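Side-chain contacts in putative uncharacterized protein lp_3323 (Lactobacillus plantarum, PDB 3DC7), which is of unknown function but probably acts as an SGNH-type ester hydrolase on a substrate not yet identified: residues Gly114-Leu119 with Glu163-Gln168; Asp44-Asp49 with Arg214-Phe219; Ile135-Ile140 with Tyr157-Tyr162. All blocks are in the same frame, centred on the assembly; numbering follows the deposited sequence.

Contact 1: Gly114-Leu119 with Glu163-Gln168; sequences GALMML and EAAIAQ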
loop_
_atom_site.group_PDB
_atom_site.type_symbol
_atom_site.label_atom_id
_atom_site.label_comp_id
_atom_site.label_asym_id
_atom_site.label_seq_id
_atom_site.Cartn_x
_atom_site.Cartn_y
_atom_site.Cartn_z
ATOM N N GLY A 114 12.936 5.405 18.520
ATOM C CA GLY A 114 13.905 6.485 18.621
ATOM C C GLY A 114 15.024 6.345 17.615
ATOM O O GLY A 114 15.453 7.330 17.020
ATOM N N ALA A 115 15.490 5.120 17.395
ATOM C CA ALA A 115 16.594 4.905 16.464
ATOM C C ALA A 115 16.194 5.121 14.992
ATOM O O ALA A 115 16.964 5.715 14.237
ATOM C CB ALA A 115 17.229 3.567 16.677
ATOM N N LEU A 116 14.999 4.672 14.597
ATOM C CA LEU A 116 14.415 5.044 13.297
ATOM C C LEU A 116 14.355 6.560 13.075
ATOM O O LEU A 116 14.746 7.041 12.009
ATOM C CB LEU A 116 13.015 4.440 13.116
ATOM C CG LEU A 116 12.956 2.921 12.907
ATOM C CD1 LEU A 116 11.538 2.390 13.117
ATOM C CD2 LEU A 116 13.486 2.550 11.524
HETATM N N MSE A 117 13.888 7.311 14.076
HETATM C CA MSE A 117 13.800 8.771 13.952
HETATM C C MSE A 117 15.148 9.429 13.629
HETATM O O MSE A 117 15.249 10.281 12.742
HETATM C CB MSE A 117 13.209 9.405 15.213
HETATM C CG MSE A 117 13.202 10.924 15.143
HETATM SE SE MSE A 117 12.365 11.768 16.676
HETATM C CE MSE A 117 10.489 11.189 16.417
HETATM N N MSE A 118 16.185 9.028 14.355
HETATM C CA MSE A 118 17.492 9.584 14.107
HETATM C C MSE A 118 18.068 9.128 12.779
HETATM O O MSE A 118 18.670 9.934 12.071
HETATM C CB MSE A 118 18.428 9.286 15.255
HETATM C CG MSE A 118 18.122 10.155 16.451
HETATM SE SE MSE A 118 19.013 9.394 17.971
HETATM C CE MSE A 118 20.743 10.295 17.703
ATOM N N LEU A 119 17.873 7.858 12.438
ATOM C CA LEU A 119 18.303 7.351 11.136
ATOM C C LEU A 119 17.652 8.158 10.010
ATOM O O LEU A 119 18.343 8.722 9.180
ATOM C CB LEU A 119 17.961 5.870 10.975
ATOM C CG LEU A 119 18.815 4.920 10.107
ATOM C CD1 LEU A 119 17.947 3.806 9.548
ATOM C CD2 LEU A 119 19.565 5.578 8.981
ATOM N N GLU A 163 7.869 -4.220 12.457
ATOM C CA GLU A 163 7.392 -3.957 11.105
ATOM C C GLU A 163 6.427 -2.747 11.046
ATOM O O GLU A 163 6.559 -1.905 10.170
ATOM C CB GLU A 163 6.770 -5.245 10.550
ATOM C CG GLU A 163 5.916 -5.078 9.302
ATOM C CD GLU A 163 6.745 -4.719 8.082
ATOM O OE1 GLU A 163 7.978 -4.940 8.118
ATOM O OE2 GLU A 163 6.158 -4.210 7.099
ATOM N N ALA A 164 5.505 -2.636 12.002
ATOM C CA ALA A 164 4.600 -1.479 12.083
ATOM C C ALA A 164 5.311 -0.170 12.448
ATOM O O ALA A 164 4.962 0.899 11.928
ATOM C CB ALA A 164 3.456 -1.750 13.056
ATOM N N ALA A 165 6.311 -0.259 13.329
ATOM C CA ALA A 165 7.153 0.888 13.691
ATOM C C ALA A 165 7.853 1.479 12.454
ATOM O O ALA A 165 7.820 2.694 12.230
ATOM C CB ALA A 165 8.178 0.489 14.775
ATOM N N ILE A 166 8.479 0.619 11.657
ATOM C CA ILE A 166 9.076 1.020 10.374
ATOM C C ILE A 166 8.056 1.693 9.435
ATOM O O ILE A 166 8.316 2.782 8.891
ATOM C CB ILE A 166 9.781 -0.180 9.683
ATOM C CG1 ILE A 166 10.989 -0.637 10.524
ATOM C CG2 ILE A 166 10.257 0.200 8.294
ATOM C CD1 ILE A 166 11.489 -2.035 10.205
ATOM N N ALA A 167 6.891 1.066 9.256
ATOM C CA ALA A 167 5.846 1.676 8.422
ATOM C C ALA A 167 5.453 3.061 8.952
ATOM O O ALA A 167 5.435 4.024 8.183
ATOM C CB ALA A 167 4.649 0.776 8.298
ATOM N N GLN A 168 5.181 3.178 10.256
ATOM C CA GLN A 168 4.801 4.483 10.832
ATOM C C GLN A 168 5.895 5.541 10.730
ATOM O O GLN A 168 5.620 6.661 10.302
ATOM C CB GLN A 168 4.362 4.366 12.291
ATOM C CG GLN A 168 3.098 3.525 12.520
ATOM C CD GLN A 168 3.002 2.997 13.960
ATOM O OE1 GLN A 168 3.624 3.546 14.882
ATOM N NE2 GLN A 168 2.208 1.930 14.155
#

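Contact 2: Asp44-Asp49 with Arg214-Phe219; sequences DILAAD and RKLQSF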
loop_
_atom_site.group_PDB
_atom_site.type_symbol
_atom_site.label_atom_id
_atom_site.label_comp_id
_atom_site.label_asym_id
_atom_site.label_seq_id
_atom_site.Cartn_x
_atom_site.Cartn_y
_atom_site.Cartn_z
ATOM N N ASP A 44 23.832 -7.904 -5.205
ATOM C CA ASP A 44 24.803 -8.395 -6.184
ATOM C C ASP A 44 24.103 -8.635 -7.519
ATOM O O ASP A 44 24.638 -8.301 -8.587
ATOM C CB ASP A 44 25.462 -9.680 -5.689
ATOM C CG ASP A 44 26.425 -9.439 -4.539
ATOM O OD1 ASP A 44 27.109 -8.394 -4.537
ATOM O OD2 ASP A 44 26.510 -10.297 -3.630
ATOM N N ILE A 45 22.897 -9.197 -7.444
ATOM C CA ILE A 45 22.010 -9.325 -8.610
ATOM C C ILE A 45 21.698 -7.957 -9.222
ATOM O O ILE A 45 21.910 -7.748 -10.414
ATOM C CB ILE A 45 20.710 -10.101 -8.263
ATOM C CG1 ILE A 45 21.059 -11.531 -7.844
ATOM C CG2 ILE A 45 19.734 -10.118 -9.467
ATOM C CD1 ILE A 45 20.044 -12.187 -6.938
ATOM N N LEU A 46 21.229 -7.017 -8.405
ATOM C CA LEU A 46 20.861 -5.697 -8.910
ATOM C C LEU A 46 22.044 -4.890 -9.407
ATOM O O LEU A 46 21.942 -4.210 -10.426
ATOM C CB LEU A 46 20.066 -4.893 -7.875
ATOM C CG LEU A 46 18.728 -5.506 -7.482
ATOM C CD1 LEU A 46 18.287 -4.917 -6.190
ATOM C CD2 LEU A 46 17.688 -5.306 -8.558
ATOM N N ALA A 47 23.163 -4.945 -8.688
ATOM C CA ALA A 47 24.339 -4.185 -9.103
ATOM C C ALA A 47 24.806 -4.609 -10.501
ATOM O O ALA A 47 25.198 -3.759 -11.302
ATOM C CB ALA A 47 25.470 -4.320 -8.097
ATOM N N ALA A 48 24.743 -5.912 -10.778
ATOM C CA ALA A 48 25.082 -6.471 -12.091
ATOM C C ALA A 48 24.103 -6.028 -13.185
ATOM O O ALA A 48 24.529 -5.574 -14.249
ATOM C CB ALA A 48 25.161 -7.990 -12.021
ATOM N N ASP A 49 22.803 -6.142 -12.911
ATOM C CA ASP A 49 21.754 -5.712 -13.838
ATOM C C ASP A 49 21.805 -4.219 -14.140
ATOM O O ASP A 49 21.441 -3.793 -15.235
ATOM C CB ASP A 49 20.365 -6.040 -13.277
ATOM C CG ASP A 49 20.122 -7.527 -13.136
ATOM O OD1 ASP A 49 20.962 -8.339 -13.612
ATOM O OD2 ASP A 49 19.080 -7.894 -12.538
ATOM N N ARG A 214 13.984 -9.492 -7.355
ATOM C CA ARG A 214 12.793 -9.281 -8.179
ATOM C C ARG A 214 11.791 -8.353 -7.483
ATOM O O ARG A 214 11.258 -7.438 -8.098
ATOM C CB ARG A 214 12.144 -10.614 -8.522
ATOM C CG ARG A 214 12.995 -11.473 -9.450
ATOM C CD ARG A 214 12.210 -12.650 -10.013
ATOM N NE ARG A 214 11.923 -13.681 -9.017
ATOM C CZ ARG A 214 12.540 -14.861 -8.943
ATOM N NH1 ARG A 214 13.499 -15.192 -9.806
ATOM N NH2 ARG A 214 12.184 -15.722 -8.004
ATOM N N LYS A 215 11.567 -8.571 -6.194
ATOM C CA LYS A 215 10.611 -7.758 -5.439
ATOM C C LYS A 215 11.074 -6.318 -5.358
ATOM O O LYS A 215 10.266 -5.405 -5.476
ATOM C CB LYS A 215 10.370 -8.340 -4.038
ATOM C CG LYS A 215 9.540 -9.633 -4.043
ATOM C CD LYS A 215 8.120 -9.403 -4.585
ATOM C CE LYS A 215 7.397 -10.729 -4.884
ATOM N NZ LYS A 215 7.477 -11.124 -6.328
ATOM N N LEU A 216 12.381 -6.119 -5.187
ATOM C CA LEU A 216 12.941 -4.781 -5.092
ATOM C C LEU A 216 12.874 -4.041 -6.432
ATOM O O LEU A 216 12.502 -2.879 -6.465
ATOM C CB LEU A 216 14.375 -4.817 -4.542
ATOM C CG LEU A 216 15.192 -3.529 -4.407
ATOM C CD1 LEU A 216 14.446 -2.406 -3.702
ATOM C CD2 LEU A 216 16.467 -3.861 -3.620
ATOM N N GLN A 217 13.241 -4.703 -7.523
ATOM C CA GLN A 217 13.166 -4.054 -8.840
ATOM C C GLN A 217 11.731 -3.611 -9.163
ATOM O O GLN A 217 11.520 -2.470 -9.589
ATOM C CB GLN A 217 13.749 -4.935 -9.947
ATOM C CG GLN A 217 13.895 -4.227 -11.300
ATOM C CD GLN A 217 14.979 -3.142 -11.308
ATOM O OE1 GLN A 217 16.132 -3.399 -10.985
ATOM N NE2 GLN A 217 14.606 -1.937 -11.687
ATOM N N SER A 218 10.753 -4.491 -8.913
ATOM C CA SER A 218 9.338 -4.184 -9.142
ATOM C C SER A 218 8.951 -2.945 -8.370
ATOM O O SER A 218 8.299 -2.061 -8.907
ATOM C CB SER A 218 8.432 -5.325 -8.682
ATOM O OG SER A 218 8.585 -6.448 -9.510
ATOM N N PHE A 219 9.357 -2.903 -7.104
ATOM C CA PHE A 219 9.019 -1.801 -6.216
ATOM C C PHE A 219 9.611 -0.483 -6.732
ATOM O O PHE A 219 8.942 0.548 -6.747
ATOM C CB PHE A 219 9.483 -2.096 -4.780
ATOM C CG PHE A 219 8.971 -1.105 -3.771
ATOM C CD1 PHE A 219 7.722 -1.269 -3.193
ATOM C CD2 PHE A 219 9.724 0.003 -3.423
ATOM C CE1 PHE A 219 7.238 -0.355 -2.281
ATOM C CE2 PHE A 219 9.242 0.932 -2.506
ATOM C CZ PHE A 219 7.995 0.746 -1.935
HETATM O O HOH W 1 16.837 -6.390 -11.659
#

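Contact 3: Ile135-Ile140 with Tyr157-Tyr162; sequences ISAIHI and YRQSDY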
loop_
_atom_site.group_PDB
_atom_site.type_symbol
_atom_site.label_atom_id
_atom_site.label_comp_id
_atom_site.label_asym_id
_atom_site.label_seq_id
_atom_site.Cartn_x
_atom_site.Cartn_y
_atom_site.Cartn_z
ATOM N N ILE A 135 13.654 -1.239 3.566
ATOM C CA ILE A 135 13.238 -2.623 3.333
ATOM C C ILE A 135 13.149 -3.338 4.678
ATOM O O ILE A 135 14.120 -3.362 5.426
ATOM C CB ILE A 135 14.220 -3.370 2.394
ATOM C CG1 ILE A 135 14.408 -2.595 1.077
ATOM C CG2 ILE A 135 13.704 -4.752 2.113
ATOM C CD1 ILE A 135 15.660 -2.970 0.330
ATOM N N SER A 136 11.986 -3.900 4.996
ATOM C CA SER A 136 11.866 -4.725 6.208
ATOM C C SER A 136 11.723 -6.212 5.865
ATOM O O SER A 136 11.147 -6.566 4.834
ATOM C CB SER A 136 10.713 -4.248 7.079
ATOM O OG SER A 136 9.482 -4.367 6.397
ATOM N N ALA A 137 12.232 -7.066 6.746
ATOM C CA ALA A 137 12.457 -8.485 6.462
ATOM C C ALA A 137 11.225 -9.371 6.433
ATOM O O ALA A 137 10.189 -9.055 7.004
ATOM C CB ALA A 137 13.464 -9.055 7.447
ATOM N N ILE A 138 11.381 -10.497 5.747
ATOM C CA ILE A 138 10.455 -11.631 5.769
ATOM C C ILE A 138 10.171 -12.106 7.209
ATOM O O ILE A 138 11.049 -12.024 8.088
ATOM C CB ILE A 138 11.039 -12.777 4.904
ATOM C CG1 ILE A 138 11.180 -12.294 3.452
ATOM C CG2 ILE A 138 10.173 -14.059 4.969
ATOM C CD1 ILE A 138 12.350 -12.885 2.732
ATOM N N HIS A 139 8.934 -12.554 7.435
ATOM C CA HIS A 139 8.525 -13.223 8.674
ATOM C C HIS A 139 9.475 -14.393 8.909
ATOM O O HIS A 139 9.605 -15.267 8.055
ATOM C CB HIS A 139 7.078 -13.742 8.555
ATOM C CG HIS A 139 6.422 -14.047 9.871
ATOM N ND1 HIS A 139 7.012 -14.830 10.844
ATOM C CD2 HIS A 139 5.214 -13.690 10.368
ATOM C CE1 HIS A 139 6.208 -14.924 11.889
ATOM N NE2 HIS A 139 5.109 -14.245 11.625
ATOM N N ILE A 140 10.154 -14.393 10.050
ATOM C CA ILE A 140 11.148 -15.430 10.323
ATOM C C ILE A 140 10.534 -16.627 11.035
ATOM O O ILE A 140 9.434 -16.537 11.576
ATOM C CB ILE A 140 12.356 -14.889 11.140
ATOM C CG1 ILE A 140 11.928 -14.522 12.567
ATOM C CG2 ILE A 140 13.041 -13.728 10.399
ATOM C CD1 ILE A 140 13.051 -14.105 13.468
ATOM N N TYR A 157 7.409 -8.873 22.387
ATOM C CA TYR A 157 6.831 -8.257 21.193
ATOM C C TYR A 157 6.862 -9.236 20.035
ATOM O O TYR A 157 7.627 -10.195 20.041
ATOM C CB TYR A 157 7.570 -6.986 20.780
ATOM C CG TYR A 157 7.581 -5.894 21.809
ATOM C CD1 TYR A 157 6.450 -5.117 22.047
ATOM C CD2 TYR A 157 8.734 -5.637 22.554
ATOM C CE1 TYR A 157 6.465 -4.111 23.001
ATOM C CE2 TYR A 157 8.762 -4.636 23.513
ATOM C CZ TYR A 157 7.629 -3.879 23.727
ATOM O OH TYR A 157 7.674 -2.890 24.673
ATOM N N ARG A 158 6.022 -8.971 19.039
ATOM C CA ARG A 158 5.965 -9.753 17.813
ATOM C C ARG A 158 6.767 -9.028 16.733
ATOM O O ARG A 158 6.955 -7.823 16.812
ATOM C CB ARG A 158 4.504 -9.923 17.375
ATOM C CG ARG A 158 3.552 -10.336 18.514
ATOM C CD ARG A 158 2.078 -10.027 18.208
ATOM N NE ARG A 158 1.871 -8.606 17.938
ATOM C CZ ARG A 158 0.742 -7.939 18.158
ATOM N NH1 ARG A 158 -0.319 -8.546 18.675
ATOM N NH2 ARG A 158 0.679 -6.646 17.868
ATOM N N GLN A 159 7.236 -9.769 15.730
ATOM C CA GLN A 159 7.972 -9.163 14.611
ATOM C C GLN A 159 7.157 -8.033 13.966
ATOM O O GLN A 159 7.705 -6.976 13.652
ATOM C CB GLN A 159 8.381 -10.228 13.575
ATOM C CG GLN A 159 9.356 -9.723 12.505
ATOM C CD GLN A 159 9.763 -10.805 11.501
ATOM O OE1 GLN A 159 9.500 -12.001 11.701
ATOM N NE2 GLN A 159 10.398 -10.386 10.404
ATOM N N SER A 160 5.848 -8.260 13.810
ATOM C CA SER A 160 4.928 -7.279 13.220
ATOM C C SER A 160 4.784 -5.975 14.013
ATOM O O SER A 160 4.284 -4.985 13.480
ATOM C CB SER A 160 3.552 -7.900 12.989
ATOM O OG SER A 160 2.931 -8.218 14.227
ATOM N N ASP A 161 5.208 -5.964 15.279
ATOM C CA ASP A 161 5.259 -4.696 16.045
ATOM C C ASP A 161 6.405 -3.804 15.574
ATOM O O ASP A 161 6.265 -2.582 15.510
ATOM C CB ASP A 161 5.376 -4.961 17.536
ATOM C CG ASP A 161 4.130 -5.584 18.110
ATOM O OD1 ASP A 161 3.027 -5.136 17.732
ATOM O OD2 ASP A 161 4.239 -6.523 18.930
ATOM N N TYR A 162 7.532 -4.431 15.224
ATOM C CA TYR A 162 8.686 -3.720 14.658
ATOM C C TYR A 162 8.419 -3.300 13.220
ATOM O O TYR A 162 8.699 -2.180 12.815
ATOM C CB TYR A 162 9.932 -4.596 14.736
ATOM C CG TYR A 162 10.407 -4.839 16.151
ATOM C CD1 TYR A 162 9.743 -5.734 16.989
ATOM C CD2 TYR A 162 11.521 -4.179 16.651
ATOM C CE1 TYR A 162 10.178 -5.953 18.282
ATOM C CE2 TYR A 162 11.960 -4.397 17.949
ATOM C CZ TYR A 162 11.284 -5.286 18.751
ATOM O OH TYR A 162 11.710 -5.505 20.028
HETATM O O HOH W 2 10.323 -7.738 9.463
#

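Contact 1: Gly114-Leu119 with Glu163-Gln168
L116 of helix 112-126 reaches across to A165 and I166 of helix 159-173. The two helices lie in one helical layer of the SGNH hydrolase fold, in which helices pack on a parallel sheet. No hydrogen bond crosses between the two segments. The contact is apolar and small, and L116 makes all of it from its side of the interface.

The apolar contacts spread from the two methyls of L116. CD1 of L116 lies 4.0 Å from CG1 of I166 and 4.2 Å from CB of A165. CD2 of L116 meets the same CG1 of I166 at 4.2 Å, so the leucine fork faces one methylene with both branches. The side chains of L116 and I166 cross at about a right angle. In L116, CG lies opposite the carbonyl carbon and beside the backbone N (chi1 -71°), which carries the fork toward the other helix.

Other parts of the fold pack round this contact. L116 also touches F134 of strand 132-136 and M169 further along helix 159-173. I166 touches S136 on that strand and H177 on strand 177-179. OE2 of nearby E163 is hydrogen-bonded to OG of S179.

The methyl also touches backbone. CD1 of L116 stands 3.8 Å from O of A165, and it is equally far from N of I166, against the peptide that joins the two residues.

Contact 2: Asp44-Asp49 with Arg214-Phe219
The side-chain oxygen of Q217 is gripped by two donors and also packs against L46. A water donates to OE1 of Q217 at 3.1 Å. The same water donates to OD2 of D49 at 2.8 Å and so bridges the two helices. The second donor to OE1 is NE1 of W50, just past D49. The amide nitrogen of Q217 has its own partners, O of V19 and OD1 of D221. The amide is therefore held at both ends and its rotation is fixed. Its chain leaves with CG opposite the backbone N (chi1 -171°) and then bends at chi2, which brings OE1 to within 3.5 Å of CD2 of L46.

L46 carries the apolar part. Its CD2 also lies 4.2 Å from CB of Q217, while CD1 turns to L216. CD1 of L46 is 3.8 Å from CG of L216. The approach to CD2 of L216 is modelled tighter than usual van der Waals contact, so its exact distance is doubtful. The side chain of L46 runs obliquely to both partners. No direct hydrogen bond joins the two segments.

The contact ties helix 42-50 to the long helix 206-223 in the helical layer on the other face of the sheet from helices 112-126 and 159-173, as in an SGNH hydrolase fold. I45 extends the seam to R210 and A213 of the longer helix. Q217 also packs on L225 of the second subunit. Beneath the seam, L216 rests on L133 and I135 of strand 132-136 and on L178 of strand 177-179.

Contact 3: Ile135-Ile140 with Tyr157-Tyr162
The side-chain amide of Q159 and the ring of H139 are turned 63° apart. OE1 of Q159 approaches that ring obliquely, 3.9 Å from ND1. The H139 ring also meets the ring of Y181. At the edge of the Y162 ring, in its plane, lies O of R158.

The amide of Q159 binds the backbone of the loop that leaves the C-terminal end of strand 132-136. It ties the start of helix 159-173 to that loop, within the parallel alpha/beta architecture of the SGNH hydrolase fold. NE2 of Q159 donates to O of I138 at 2.9 Å in a nearly straight hydrogen bond (N-H...O 167°). I138 O lies in the amide plane, yet the donor stands above the carbonyl plane of I138. At the other end of the amide, N of I140 donates to OE1 of Q159 at 3.0 Å, in the carbonyl plane and on a lone pair. NE2 also gives a hydrogen to a water, 2.8 Å away, that donates to O of A137. The extended chain of Q159, with CG opposite the backbone N (chi1 -170°), delivers the amide to this loop.

A leucine in place of Q159 would probably leave I138 O and I140 N without these mates and the loop freer to shift.

A neutral amide thus serves buried backbone donor and acceptor together, without adding charge.

Contacts 1 and 3 share helix 159-173, and their centres are 12 Å apart. They meet at S136: CD1 of I166 packs 3.9 Å from its CB, and E163 probably hydrogen-bonds its OG, though the modelled distance is doubtfully short. Contact 2 lies on the opposite side of the chain's centre from contact 1, with centres 24 Å apart. It touches contact 3 at the sheet, where CD2 of L216 is 4.1 Å from CD1 of I135. Along the chain, contact 3 lies inside the loop closed by contact 1, and contact 1 inside the loop closed by contact 2. The bound sodium ion is about 13 Å from the I138 side chain. Contacts 2 and 3 both touch the second subunit.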